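Local atomic coordinates of dihydroorotase (Agrobacterium tumefaciens, PDB entry 2OGJ), a protein that deacetylates acetyl-(R)-mandelate in vitro as a probably zinc-dependent esterase of the amidohydrolase superfamily, and acts more weakly on acetyl glycolate. Residues A[316-321]-A[350-355]; A[311-316]-A[369-374]; A[112-117]-A[131-136]. All blocks are in the same frame, centred on the assembly; numbering follows the deposited sequence.

Contact 1: residues A[316-321]-A[350-355]; sequences MPFENV and TVFDLV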
HETATM    1  N   MSE A 316       7.483  42.603 -18.694  1.00 51.98           N
HETATM    2  CA  MSE A 316       8.821  42.114 -18.437  1.00 49.36           C
HETATM    3  C   MSE A 316       9.587  42.855 -19.519  1.00 50.38           C
HETATM    4  O   MSE A 316       9.336  42.666 -20.708  1.00 50.94           O
HETATM    5  CB  MSE A 316       8.900  40.600 -18.654  1.00 49.97           C
HETATM    6  CG  MSE A 316      10.096  39.909 -18.001  1.00 50.10           C
HETATM    7 SE   MSE A 316      10.046  38.091 -18.062  1.00 65.50          SE
HETATM    8  CE  MSE A 316      11.786  37.746 -17.894  1.00 44.43           C
ATOM      9  N   PRO A 317      10.499  43.744 -19.129  1.00 49.47           N
ATOM     10  CA  PRO A 317      11.244  44.465 -20.164  1.00 49.08           C
ATOM     11  C   PRO A 317      11.805  43.541 -21.254  1.00 50.22           C
ATOM     12  O   PRO A 317      12.246  42.423 -20.980  1.00 50.62           O
ATOM     13  CB  PRO A 317      12.338  45.170 -19.370  1.00 48.81           C
ATOM     14  CG  PRO A 317      12.460  44.337 -18.108  1.00 49.27           C
ATOM     15  CD  PRO A 317      11.042  44.009 -17.790  1.00 48.22           C
ATOM     16  N   PHE A 318      11.772  44.012 -22.494  1.00 50.93           N
ATOM     17  CA  PHE A 318      12.275  43.256 -23.644  1.00 50.22           C
ATOM     18  C   PHE A 318      13.614  42.549 -23.394  1.00 51.50           C
ATOM     19  O   PHE A 318      13.726  41.334 -23.518  1.00 50.90           O
ATOM     20  CB  PHE A 318      12.441  44.199 -24.837  1.00 46.80           C
ATOM     21  CG  PHE A 318      13.041  43.553 -26.045  1.00 43.59           C
ATOM     22  CD1 PHE A 318      12.257  42.791 -26.902  1.00 42.53           C
ATOM     23  CD2 PHE A 318      14.391  43.707 -26.330  1.00 44.74           C
ATOM     24  CE1 PHE A 318      12.803  42.189 -28.028  1.00 43.21           C
ATOM     25  CE2 PHE A 318      14.958  43.105 -27.464  1.00 43.06           C
ATOM     26  CZ  PHE A 318      14.161  42.349 -28.312  1.00 43.41           C
ATOM     27  N   GLU A 319      14.635  43.324 -23.062  1.00 53.82           N
ATOM     28  CA  GLU A 319      15.960  42.771 -22.825  1.00 55.85           C
ATOM     29  C   GLU A 319      15.988  41.616 -21.834  1.00 55.14           C
ATOM     30  O   GLU A 319      16.836  40.733 -21.934  1.00 55.08           O
ATOM     31  CB  GLU A 319      16.901  43.878 -22.355  1.00 58.88           C
ATOM     32  CG  GLU A 319      17.478  44.694 -23.489  1.00 65.22           C
ATOM     33  CD  GLU A 319      18.760  44.094 -24.054  1.00 69.07           C
ATOM     34  OE1 GLU A 319      19.121  42.955 -23.667  1.00 70.02           O
ATOM     35  OE2 GLU A 319      19.409  44.767 -24.892  1.00 72.06           O
ATOM     36  N   ASN A 320      15.057  41.600 -20.887  1.00 54.91           N
ATOM     37  CA  ASN A 320      15.042  40.558 -19.884  1.00 54.34           C
ATOM     38  C   ASN A 320      14.371  39.310 -20.417  1.00 52.60           C
ATOM     39  O   ASN A 320      14.740  38.207 -20.011  1.00 51.45           O
ATOM     40  CB  ASN A 320      14.417  41.082 -18.596  1.00 57.51           C
ATOM     41  CG  ASN A 320      15.207  42.247 -18.033  1.00 59.50           C
ATOM     42  OD1 ASN A 320      16.441  42.235 -18.042  1.00 20.57           O
ATOM     43  ND2 ASN A 320      14.505  43.261 -17.544  1.00 20.56           N
ATOM     44  N   VAL A 321      13.405  39.437 -21.306  1.00 52.35           N
ATOM     45  CA  VAL A 321      12.730  38.266 -21.859  1.00 51.67           C
ATOM     46  C   VAL A 321      13.716  37.494 -22.744  1.00 52.00           C
ATOM     47  O   VAL A 321      13.765  36.261 -22.699  1.00 53.24           O
ATOM     48  CB  VAL A 321      11.465  38.658 -22.702  1.00 50.66           C
ATOM     49  CG1 VAL A 321      10.908  37.434 -23.395  1.00 50.16           C
ATOM     50  CG2 VAL A 321      10.381  39.278 -21.806  1.00 48.67           C
ATOM     51  N   THR A 350      19.441  32.935 -33.711  1.00 43.67           N
ATOM     52  CA  THR A 350      18.005  32.840 -33.874  1.00 44.17           C
ATOM     53  C   THR A 350      17.590  34.248 -34.275  1.00 43.53           C
ATOM     54  O   THR A 350      17.691  35.206 -33.504  1.00 43.34           O
ATOM     55  CB  THR A 350      17.263  32.381 -32.573  1.00 44.53           C
ATOM     56  OG1 THR A 350      15.850  32.592 -32.721  1.00 43.72           O
ATOM     57  CG2 THR A 350      17.770  33.141 -31.364  1.00 46.63           C
ATOM     58  N   VAL A 351      17.169  34.362 -35.523  1.00 42.64           N
ATOM     59  CA  VAL A 351      16.747  35.618 -36.093  1.00 40.75           C
ATOM     60  C   VAL A 351      15.242  35.774 -35.878  1.00 41.14           C
ATOM     61  O   VAL A 351      14.465  34.898 -36.261  1.00 39.78           O
ATOM     62  CB  VAL A 351      17.095  35.629 -37.576  1.00 38.77           C
ATOM     63  CG1 VAL A 351      16.681  36.937 -38.210  1.00 38.68           C
ATOM     64  CG2 VAL A 351      18.588  35.387 -37.720  1.00 35.32           C
ATOM     65  N   PHE A 352      14.843  36.890 -35.265  1.00 41.38           N
ATOM     66  CA  PHE A 352      13.436  37.142 -34.963  1.00 42.36           C
ATOM     67  C   PHE A 352      13.105  38.612 -34.981  1.00 43.87           C
ATOM     68  O   PHE A 352      13.977  39.464 -34.799  1.00 44.37           O
ATOM     69  CB  PHE A 352      13.091  36.607 -33.574  1.00 39.70           C
ATOM     70  CG  PHE A 352      13.783  37.345 -32.450  1.00 37.38           C
ATOM     71  CD1 PHE A 352      13.112  38.341 -31.725  1.00 33.59           C
ATOM     72  CD2 PHE A 352      15.095  37.018 -32.096  1.00 35.98           C
ATOM     73  CE1 PHE A 352      13.732  38.994 -30.657  1.00 34.44           C
ATOM     74  CE2 PHE A 352      15.727  37.663 -31.031  1.00 33.42           C
ATOM     75  CZ  PHE A 352      15.044  38.653 -30.306  1.00 34.93           C
ATOM     76  N   ASP A 353      11.823  38.889 -35.184  1.00 45.69           N
ATOM     77  CA  ASP A 353      11.326  40.244 -35.189  1.00 48.34           C
ATOM     78  C   ASP A 353      10.382  40.422 -34.010  1.00 49.59           C
ATOM     79  O   ASP A 353       9.950  39.451 -33.394  1.00 48.63           O
ATOM     80  CB  ASP A 353      10.585  40.528 -36.488  1.00 48.84           C
ATOM     81  CG  ASP A 353      11.513  40.999 -37.590  1.00 50.83           C
ATOM     82  OD1 ASP A 353      12.269  41.963 -37.327  1.00 50.22           O
ATOM     83  OD2 ASP A 353      11.485  40.416 -38.709  1.00 49.83           O
ATOM     84  N   LEU A 354      10.084  41.669 -33.684  1.00 51.68           N
ATOM     85  CA  LEU A 354       9.164  41.973 -32.602  1.00 54.04           C
ATOM     86  C   LEU A 354       8.174  42.931 -33.251  1.00 54.87           C
ATOM     87  O   LEU A 354       8.401  44.141 -33.262  1.00 55.65           O
ATOM     88  CB  LEU A 354       9.911  42.658 -31.452  1.00 53.94           C
ATOM     89  CG  LEU A 354       9.261  42.692 -30.064  1.00 53.08           C
ATOM     90  CD1 LEU A 354       8.775  44.078 -29.749  1.00 49.52           C
ATOM     91  CD2 LEU A 354       8.134  41.672 -30.004  1.00 52.51           C
ATOM     92  N   VAL A 355       7.090  42.381 -33.793  1.00 55.79           N
ATOM     93  CA  VAL A 355       6.075  43.163 -34.503  1.00 58.55           C
ATOM     94  C   VAL A 355       4.780  43.511 -33.762  1.00 60.13           C
ATOM     95  O   VAL A 355       4.407  42.869 -32.773  1.00 59.95           O
ATOM     96  CB  VAL A 355       5.678  42.442 -35.799  1.00 56.99           C
ATOM     97  CG1 VAL A 355       6.922  42.014 -36.539  1.00 57.42           C
ATOM     98  CG2 VAL A 355       4.821  41.234 -35.480  1.00 56.52           C
TER
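Phe-318 and Phe-352 approach from opposite directions and meet rim to rim: CZ of Phe-318 lies 4.1 Å from CE1 of Phe-352, each atom near the plane of the other ring. With the two planes only about 33° apart, this is neither a T-shaped nor an offset stack but an edge-to-edge touch of hydrocarbon. Leu-354, two residues further along the strand, reaches the neighbouring ring atom of Phe-318. It slides past in the opposite sense, and its branch point CG comes to 4.1 Å from Phe-318 CE1, obliquely to the ring. One helix aromatic thus spans the alternate, same-facing residues of a strand. Phe-318 can do so because its CG is anti to the backbone N (chi1 176°), which carries the ring away from the first turn of the helix toward the strand. That turn begins at the N-cap residue Pro-317, whose O accepts Asn-320 N at 2.9 Å and Val-321 N at 3.2 Å. Around the pair, Phe-68 and Trp-73 of strand 68-75 meet the rings of Phe-318 and Phe-352 respectively, in a helix-on-sheet contact away from the metal site, where helix 318-323 packs by one aromatic on strand 348-362, antiparallel to both 68-75 and 368-382.

Contact 2: residues A[311-316]-A[369-374]; sequences LLSVDM and SRLKRL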
ATOM      1  N   LEU A 311       4.921  37.151 -21.414  1.00 47.87           N
ATOM      2  CA  LEU A 311       5.715  37.762 -20.359  1.00 46.59           C
ATOM      3  C   LEU A 311       5.956  39.220 -20.700  1.00 45.80           C
ATOM      4  O   LEU A 311       5.893  40.088 -19.838  1.00 44.17           O
ATOM      5  CB  LEU A 311       7.046  37.032 -20.187  1.00 47.04           C
ATOM      6  CG  LEU A 311       7.096  35.880 -19.178  1.00 47.09           C
ATOM      7  CD1 LEU A 311       6.584  36.379 -17.829  1.00 45.86           C
ATOM      8  CD2 LEU A 311       6.276  34.688 -19.676  1.00 45.24           C
ATOM      9  N   LEU A 312       6.227  39.487 -21.969  1.00 46.34           N
ATOM     10  CA  LEU A 312       6.451  40.854 -22.427  1.00 47.13           C
ATOM     11  C   LEU A 312       5.185  41.676 -22.229  1.00 47.82           C
ATOM     12  O   LEU A 312       5.257  42.875 -22.001  1.00 48.77           O
ATOM     13  CB  LEU A 312       6.815  40.880 -23.918  1.00 46.72           C
ATOM     14  CG  LEU A 312       7.266  42.241 -24.446  1.00 45.48           C
ATOM     15  CD1 LEU A 312       8.681  42.496 -23.965  1.00 46.48           C
ATOM     16  CD2 LEU A 312       7.236  42.258 -25.956  1.00 45.07           C
ATOM     17  N   SER A 313       4.032  41.019 -22.330  1.00 48.63           N
ATOM     18  CA  SER A 313       2.744  41.682 -22.186  1.00 49.94           C
ATOM     19  C   SER A 313       2.415  42.029 -20.743  1.00 50.81           C
ATOM     20  O   SER A 313       1.606  42.916 -20.495  1.00 52.61           O
ATOM     21  CB  SER A 313       1.629  40.808 -22.762  1.00 50.64           C
ATOM     22  OG  SER A 313       1.243  39.799 -21.846  1.00 52.90           O
ATOM     23  N   VAL A 314       3.005  41.325 -19.784  1.00 51.44           N
ATOM     24  CA  VAL A 314       2.734  41.647 -18.388  1.00 51.87           C
ATOM     25  C   VAL A 314       3.907  42.399 -17.788  1.00 52.48           C
ATOM     26  O   VAL A 314       4.255  42.242 -16.618  1.00 51.45           O
ATOM     27  CB  VAL A 314       2.400  40.402 -17.536  1.00 52.62           C
ATOM     28  CG1 VAL A 314       0.990  39.910 -17.872  1.00 49.79           C
ATOM     29  CG2 VAL A 314       3.430  39.316 -17.767  1.00 52.01           C
ATOM     30  N   ASP A 315       4.520  43.206 -18.644  1.00 53.65           N
ATOM     31  CA  ASP A 315       5.609  44.085 -18.280  1.00 54.96           C
ATOM     32  C   ASP A 315       6.981  43.550 -17.926  1.00 53.92           C
ATOM     33  O   ASP A 315       7.590  43.997 -16.959  1.00 55.57           O
ATOM     34  CB  ASP A 315       5.141  45.009 -17.160  1.00 59.72           C
ATOM     35  CG  ASP A 315       5.399  46.462 -17.466  1.00 63.43           C
ATOM     36  OD1 ASP A 315       4.914  46.937 -18.515  1.00 65.98           O
ATOM     37  OD2 ASP A 315       6.081  47.130 -16.660  1.00 67.24           O
HETATM   38  N   MSE A 316       7.483  42.603 -18.694  1.00 51.98           N
HETATM   39  CA  MSE A 316       8.821  42.114 -18.437  1.00 49.36           C
HETATM   40  C   MSE A 316       9.587  42.855 -19.519  1.00 50.38           C
HETATM   41  O   MSE A 316       9.336  42.666 -20.708  1.00 50.94           O
HETATM   42  CB  MSE A 316       8.900  40.600 -18.654  1.00 49.97           C
HETATM   43  CG  MSE A 316      10.096  39.909 -18.001  1.00 50.10           C
HETATM   44 SE   MSE A 316      10.046  38.091 -18.062  1.00 65.50          SE
HETATM   45  CE  MSE A 316      11.786  37.746 -17.894  1.00 44.43           C
ATOM     46  N   SER A 369      -5.795  37.093 -22.905  1.00 62.90           N
ATOM     47  CA  SER A 369      -5.198  38.412 -23.028  1.00 63.57           C
ATOM     48  C   SER A 369      -4.822  38.584 -24.499  1.00 64.29           C
ATOM     49  O   SER A 369      -4.534  37.604 -25.187  1.00 64.56           O
ATOM     50  CB  SER A 369      -3.953  38.525 -22.149  1.00 63.62           C
ATOM     51  OG  SER A 369      -3.238  39.718 -22.428  1.00 62.63           O
ATOM     52  N   ARG A 370      -4.843  39.816 -24.997  1.00 65.59           N
ATOM     53  CA  ARG A 370      -4.489  40.053 -26.397  1.00 64.75           C
ATOM     54  C   ARG A 370      -3.179  40.801 -26.522  1.00 63.38           C
ATOM     55  O   ARG A 370      -3.117  42.008 -26.297  1.00 62.15           O
ATOM     56  CB  ARG A 370      -5.600  40.813 -27.131  1.00 66.27           C
ATOM     57  CG  ARG A 370      -6.077  42.087 -26.457  1.00 68.73           C
ATOM     58  CD  ARG A 370      -7.074  42.844 -27.345  1.00 70.18           C
ATOM     59  NE  ARG A 370      -8.291  42.080 -27.633  1.00 70.98           N
ATOM     60  CZ  ARG A 370      -8.407  41.153 -28.584  1.00 71.78           C
ATOM     61  NH1 ARG A 370      -7.372  40.854 -29.363  1.00 72.19           N
ATOM     62  NH2 ARG A 370      -9.569  40.527 -28.770  1.00 70.05           N
ATOM     63  N   LEU A 371      -2.138  40.055 -26.881  1.00 62.89           N
ATOM     64  CA  LEU A 371      -0.785  40.581 -27.041  1.00 62.56           C
ATOM     65  C   LEU A 371      -0.692  41.628 -28.163  1.00 61.75           C
ATOM     66  O   LEU A 371      -1.160  41.415 -29.282  1.00 59.77           O
ATOM     67  CB  LEU A 371       0.183  39.418 -27.312  1.00 62.91           C
ATOM     68  CG  LEU A 371      -0.089  38.150 -26.487  1.00 62.84           C
ATOM     69  CD1 LEU A 371       0.718  36.990 -27.016  1.00 61.88           C
ATOM     70  CD2 LEU A 371       0.225  38.407 -25.032  1.00 62.75           C
ATOM     71  N   LYS A 372      -0.081  42.762 -27.836  1.00 61.94           N
ATOM     72  CA  LYS A 372       0.082  43.873 -28.768  1.00 62.79           C
ATOM     73  C   LYS A 372       1.423  43.835 -29.511  1.00 62.80           C
ATOM     74  O   LYS A 372       1.629  44.569 -30.479  1.00 64.73           O
ATOM     75  CB  LYS A 372      -0.049  45.201 -28.010  1.00 63.45           C
ATOM     76  CG  LYS A 372      -1.392  45.410 -27.303  1.00 62.79           C
ATOM     77  CD  LYS A 372      -2.540  45.351 -28.292  1.00 63.39           C
ATOM     78  CE  LYS A 372      -3.843  45.801 -27.662  1.00 64.38           C
ATOM     79  NZ  LYS A 372      -4.975  45.680 -28.633  1.00 63.66           N
ATOM     80  N   ARG A 373       2.332  42.986 -29.044  1.00 61.04           N
ATOM     81  CA  ARG A 373       3.643  42.826 -29.663  1.00 58.76           C
ATOM     82  C   ARG A 373       3.976  41.343 -29.670  1.00 56.51           C
ATOM     83  O   ARG A 373       3.725  40.640 -28.697  1.00 55.65           O
ATOM     84  CB  ARG A 373       4.695  43.612 -28.892  1.00 58.92           C
ATOM     85  CG  ARG A 373       4.488  45.105 -28.997  1.00 60.33           C
ATOM     86  CD  ARG A 373       5.139  45.830 -27.846  1.00 62.33           C
ATOM     87  NE  ARG A 373       6.573  46.027 -28.018  1.00 64.17           N
ATOM     88  CZ  ARG A 373       7.390  46.403 -27.036  1.00 65.69           C
ATOM     89  NH1 ARG A 373       6.913  46.612 -25.813  1.00 66.49           N
ATOM     90  NH2 ARG A 373       8.681  46.583 -27.275  1.00 67.40           N
ATOM     91  N   LEU A 374       4.538  40.869 -30.773  1.00 54.46           N
ATOM     92  CA  LEU A 374       4.854  39.460 -30.890  1.00 51.83           C
ATOM     93  C   LEU A 374       6.249  39.076 -31.333  1.00 51.39           C
ATOM     94  O   LEU A 374       6.742  39.525 -32.371  1.00 50.93           O
ATOM     95  CB  LEU A 374       3.868  38.798 -31.843  1.00 50.28           C
ATOM     96  CG  LEU A 374       2.430  38.742 -31.357  1.00 50.37           C
ATOM     97  CD1 LEU A 374       1.563  38.224 -32.486  1.00 50.25           C
ATOM     98  CD2 LEU A 374       2.333  37.858 -30.119  1.00 48.34           C
TER
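The guanidinium of Arg-373 carries Leu-312 on one face: CD2 stands 4.2 Å above the plane, over its centre. Leu-354 also packs against the NE end from that side, though tilted toward the rim. The same Leu-312 methyl lies 4.1 Å from Arg-373 CB, so it touches the arginine at both the root and the head of its side chain, and the bend at chi3 (81°) is what brings the guanidinium over the methyl. The two side chains cross at about a right angle. In the fold, the last turn of helix 304-313, which belongs to the TIM-barrel part of the chain, is here laid against the beta hairpin formed by strands 348-362 and 368-382. The hairpin's second strand turns a corner at Lys-372 and Arg-373, and Leu-371 precedes that corner. Its CD2 meets Ser-313 at 3.6 Å from both CB and OG. The hydroxyl makes no polar bond to the strand: with chi1 at 81°, OG turns back to its own helix and hydrogen-bonds Lys-310 O. Phe-272 of helix 272-280 packs on Ser-313 and Ser-369, and Arg-370 and Lys-372 form salt bridges with Asp-358 on the neighbouring strand.

Contact 3: residues A[112-117]-A[131-136]; sequences ANFHGF and AFLNLG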
ATOM      1  N   ALA A 112      15.762   4.085 -16.586  1.00 40.92           N
ATOM      2  CA  ALA A 112      15.323   2.929 -17.362  1.00 42.62           C
ATOM      3  C   ALA A 112      15.511   3.063 -18.888  1.00 42.15           C
ATOM      4  O   ALA A 112      16.159   2.213 -19.510  1.00 42.62           O
ATOM      5  CB  ALA A 112      13.850   2.596 -17.038  1.00 42.06           C
ATOM      6  N   ASN A 113      14.946   4.100 -19.502  1.00 40.59           N
ATOM      7  CA  ASN A 113      15.110   4.238 -20.945  1.00 38.20           C
ATOM      8  C   ASN A 113      15.792   5.497 -21.441  1.00 37.19           C
ATOM      9  O   ASN A 113      15.445   5.994 -22.503  1.00 36.33           O
ATOM     10  CB  ASN A 113      13.768   4.053 -21.690  1.00 37.31           C
ATOM     11  CG  ASN A 113      12.748   5.147 -21.399  1.00 37.06           C
ATOM     12  OD1 ASN A 113      13.024   6.135 -20.713  1.00 38.53           O
ATOM     13  ND2 ASN A 113      11.547   4.969 -21.938  1.00 35.29           N
ATOM     14  N   PHE A 114      16.779   6.005 -20.707  1.00 36.48           N
ATOM     15  CA  PHE A 114      17.467   7.198 -21.170  1.00 35.40           C
ATOM     16  C   PHE A 114      18.338   6.881 -22.386  1.00 34.61           C
ATOM     17  O   PHE A 114      18.501   7.721 -23.272  1.00 33.59           O
ATOM     18  CB  PHE A 114      18.349   7.823 -20.078  1.00 33.94           C
ATOM     19  CG  PHE A 114      19.044   9.090 -20.528  1.00 32.22           C
ATOM     20  CD1 PHE A 114      18.391  10.322 -20.459  1.00 33.35           C
ATOM     21  CD2 PHE A 114      20.313   9.038 -21.108  1.00 30.86           C
ATOM     22  CE1 PHE A 114      18.990  11.491 -20.965  1.00 34.24           C
ATOM     23  CE2 PHE A 114      20.926  10.190 -21.622  1.00 33.13           C
ATOM     24  CZ  PHE A 114      20.266  11.427 -21.553  1.00 33.73           C
ATOM     25  N   HIS A 115      18.914   5.681 -22.428  1.00 35.80           N
ATOM     26  CA  HIS A 115      19.748   5.313 -23.567  1.00 36.14           C
ATOM     27  C   HIS A 115      18.875   5.384 -24.829  1.00 36.38           C
ATOM     28  O   HIS A 115      19.353   5.710 -25.907  1.00 36.86           O
ATOM     29  CB  HIS A 115      20.354   3.911 -23.370  1.00 35.26           C
ATOM     30  CG  HIS A 115      19.351   2.804 -23.363  1.00 35.71           C
ATOM     31  ND1 HIS A 115      18.438   2.629 -22.349  1.00 37.20           N
ATOM     32  CD2 HIS A 115      19.079   1.848 -24.281  1.00 36.89           C
ATOM     33  CE1 HIS A 115      17.642   1.618 -22.643  1.00 36.69           C
ATOM     34  NE2 HIS A 115      18.010   1.128 -23.813  1.00 38.44           N
ATOM     35  N   GLY A 116      17.582   5.115 -24.672  1.00 35.74           N
ATOM     36  CA  GLY A 116      16.669   5.194 -25.791  1.00 36.70           C
ATOM     37  C   GLY A 116      16.518   6.643 -26.208  1.00 38.15           C
ATOM     38  O   GLY A 116      16.496   6.957 -27.395  1.00 41.41           O
ATOM     39  N   PHE A 117      16.424   7.539 -25.237  1.00 37.22           N
ATOM     40  CA  PHE A 117      16.290   8.948 -25.532  1.00 36.86           C
ATOM     41  C   PHE A 117      17.530   9.429 -26.277  1.00 37.19           C
ATOM     42  O   PHE A 117      17.426  10.131 -27.274  1.00 37.45           O
ATOM     43  CB  PHE A 117      16.133   9.736 -24.233  1.00 35.58           C
ATOM     44  CG  PHE A 117      15.912  11.217 -24.430  1.00 33.72           C
ATOM     45  CD1 PHE A 117      14.685  11.696 -24.869  1.00 31.07           C
ATOM     46  CD2 PHE A 117      16.923  12.130 -24.164  1.00 32.86           C
ATOM     47  CE1 PHE A 117      14.463  13.055 -25.040  1.00 29.30           C
ATOM     48  CE2 PHE A 117      16.700  13.512 -24.337  1.00 32.33           C
ATOM     49  CZ  PHE A 117      15.470  13.961 -24.774  1.00 29.76           C
ATOM     50  N   ALA A 131      19.066  16.954 -21.208  1.00 38.32           N
ATOM     51  CA  ALA A 131      17.933  16.433 -20.480  1.00 37.63           C
ATOM     52  C   ALA A 131      18.113  16.404 -18.972  1.00 37.94           C
ATOM     53  O   ALA A 131      19.219  16.238 -18.452  1.00 37.08           O
ATOM     54  CB  ALA A 131      17.619  15.022 -20.976  1.00 37.27           C
ATOM     55  N   PHE A 132      17.000  16.585 -18.280  1.00 38.82           N
ATOM     56  CA  PHE A 132      16.973  16.490 -16.834  1.00 39.39           C
ATOM     57  C   PHE A 132      16.534  15.039 -16.655  1.00 37.26           C
ATOM     58  O   PHE A 132      15.556  14.612 -17.267  1.00 36.14           O
ATOM     59  CB  PHE A 132      15.910  17.420 -16.235  1.00 42.56           C
ATOM     60  CG  PHE A 132      16.345  18.860 -16.105  1.00 45.92           C
ATOM     61  CD1 PHE A 132      17.087  19.284 -15.008  1.00 46.39           C
ATOM     62  CD2 PHE A 132      15.977  19.800 -17.073  1.00 47.12           C
ATOM     63  CE1 PHE A 132      17.454  20.635 -14.879  1.00 49.36           C
ATOM     64  CE2 PHE A 132      16.338  21.157 -16.956  1.00 47.56           C
ATOM     65  CZ  PHE A 132      17.074  21.575 -15.865  1.00 48.00           C
ATOM     66  N   LEU A 133      17.269  14.269 -15.865  1.00 37.43           N
ATOM     67  CA  LEU A 133      16.894  12.884 -15.634  1.00 38.13           C
ATOM     68  C   LEU A 133      15.837  12.861 -14.533  1.00 39.51           C
ATOM     69  O   LEU A 133      15.988  13.484 -13.483  1.00 39.80           O
ATOM     70  CB  LEU A 133      18.105  12.060 -15.210  1.00 38.57           C
ATOM     71  CG  LEU A 133      17.938  10.532 -15.198  1.00 39.73           C
ATOM     72  CD1 LEU A 133      17.639  10.048 -16.603  1.00 36.19           C
ATOM     73  CD2 LEU A 133      19.218   9.865 -14.640  1.00 38.08           C
ATOM     74  N   ASN A 134      14.750  12.149 -14.783  1.00 40.08           N
ATOM     75  CA  ASN A 134      13.686  12.047 -13.803  1.00 39.69           C
ATOM     76  C   ASN A 134      14.172  11.195 -12.633  1.00 39.80           C
ATOM     77  O   ASN A 134      14.901  10.229 -12.831  1.00 38.46           O
ATOM     78  CB  ASN A 134      12.444  11.419 -14.430  1.00 38.84           C
ATOM     79  CG  ASN A 134      11.192  11.703 -13.637  1.00 37.70           C
ATOM     80  OD1 ASN A 134      11.140  11.489 -12.432  1.00 41.49           O
ATOM     81  ND2 ASN A 134      10.171  12.187 -14.315  1.00 38.48           N
ATOM     82  N   LEU A 135      13.774  11.582 -11.421  1.00 41.25           N
ATOM     83  CA  LEU A 135      14.145  10.879 -10.196  1.00 41.00           C
ATOM     84  C   LEU A 135      13.505   9.496 -10.274  1.00 41.16           C
ATOM     85  O   LEU A 135      14.068   8.507  -9.792  1.00 42.40           O
ATOM     86  CB  LEU A 135      13.614  11.635  -8.973  1.00 39.88           C
ATOM     87  CG  LEU A 135      14.300  11.498  -7.616  1.00 39.07           C
ATOM     88  CD1 LEU A 135      13.256  11.536  -6.541  1.00 36.86           C
ATOM     89  CD2 LEU A 135      15.057  10.215  -7.527  1.00 39.20           C
ATOM     90  N   GLY A 136      12.326   9.449 -10.887  1.00 40.22           N
ATOM     91  CA  GLY A 136      11.612   8.196 -11.058  1.00 42.73           C
ATOM     92  C   GLY A 136      12.191   7.404 -12.226  1.00 43.74           C
ATOM     93  O   GLY A 136      12.604   7.984 -13.219  1.00 45.76           O
TER
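Ala-131, Phe-114 and Leu-133 bury the most surface here, and all three are apolar. The methyl of Ala-131 is touched by two phenylalanines of one helix, which converge on it from the helix side: its CB is 3.8 Å from Phe-114 CE1, at the ring edge and in plane, and 3.8 Å from Phe-117 CE2, where it meets the ring obliquely. Both phenylalanines hold CG anti to the backbone N (chi1 -178° for Phe-114), which directs the rings from the helix toward the strand. Leu-133, two residues after Ala-131, meets Phe-114 nearer its root: its CD1 methyl lies 3.9 Å from CD1 of the ring, at a slant to its plane, and 4.2 Å from the phenylalanine CB. Past the strand the chain turns on Asn-134, whose OD1 accepts Gly-136 N in an Asx turn (2.8 Å, N-H...O 159°), the donor tilted 26° from the carbonyl plane. The amide's ND2 is bonded to Gly-107 O and Glu-148 OE1. As part of a beta-alpha-beta unit of the TIM barrel, helix 114-122 covers its own following strand, 128-132, which lies between parallel strands 100-106 and 171-173, while Cys-163 of helix 157-165 packs on both Phe-114 and Leu-133.

In the fold
Contacts 1 and 2 form one patch, their centres 11 Å apart, in which two successive helices meet two successive strands. They share Met-316, and Val-355 O and Leu-374 N, 2.8 Å apart in a probable hydrogen bond, tie the strands together. Leu-312 CD1 lies 3.7 Å from Phe-318 CA. Contact 3 lies across the chain's centre, 33 Å and 35 Å from the centres of contacts 1 and 2, yet all three reach the same curled sheet. Contact 3 alone approaches the metal centre, though not in its first shell: the side chain of Ala-131 is about 12 Å from a zinc ion, and that of Phe-117 about 8 Å from that of the zinc ligand His-79.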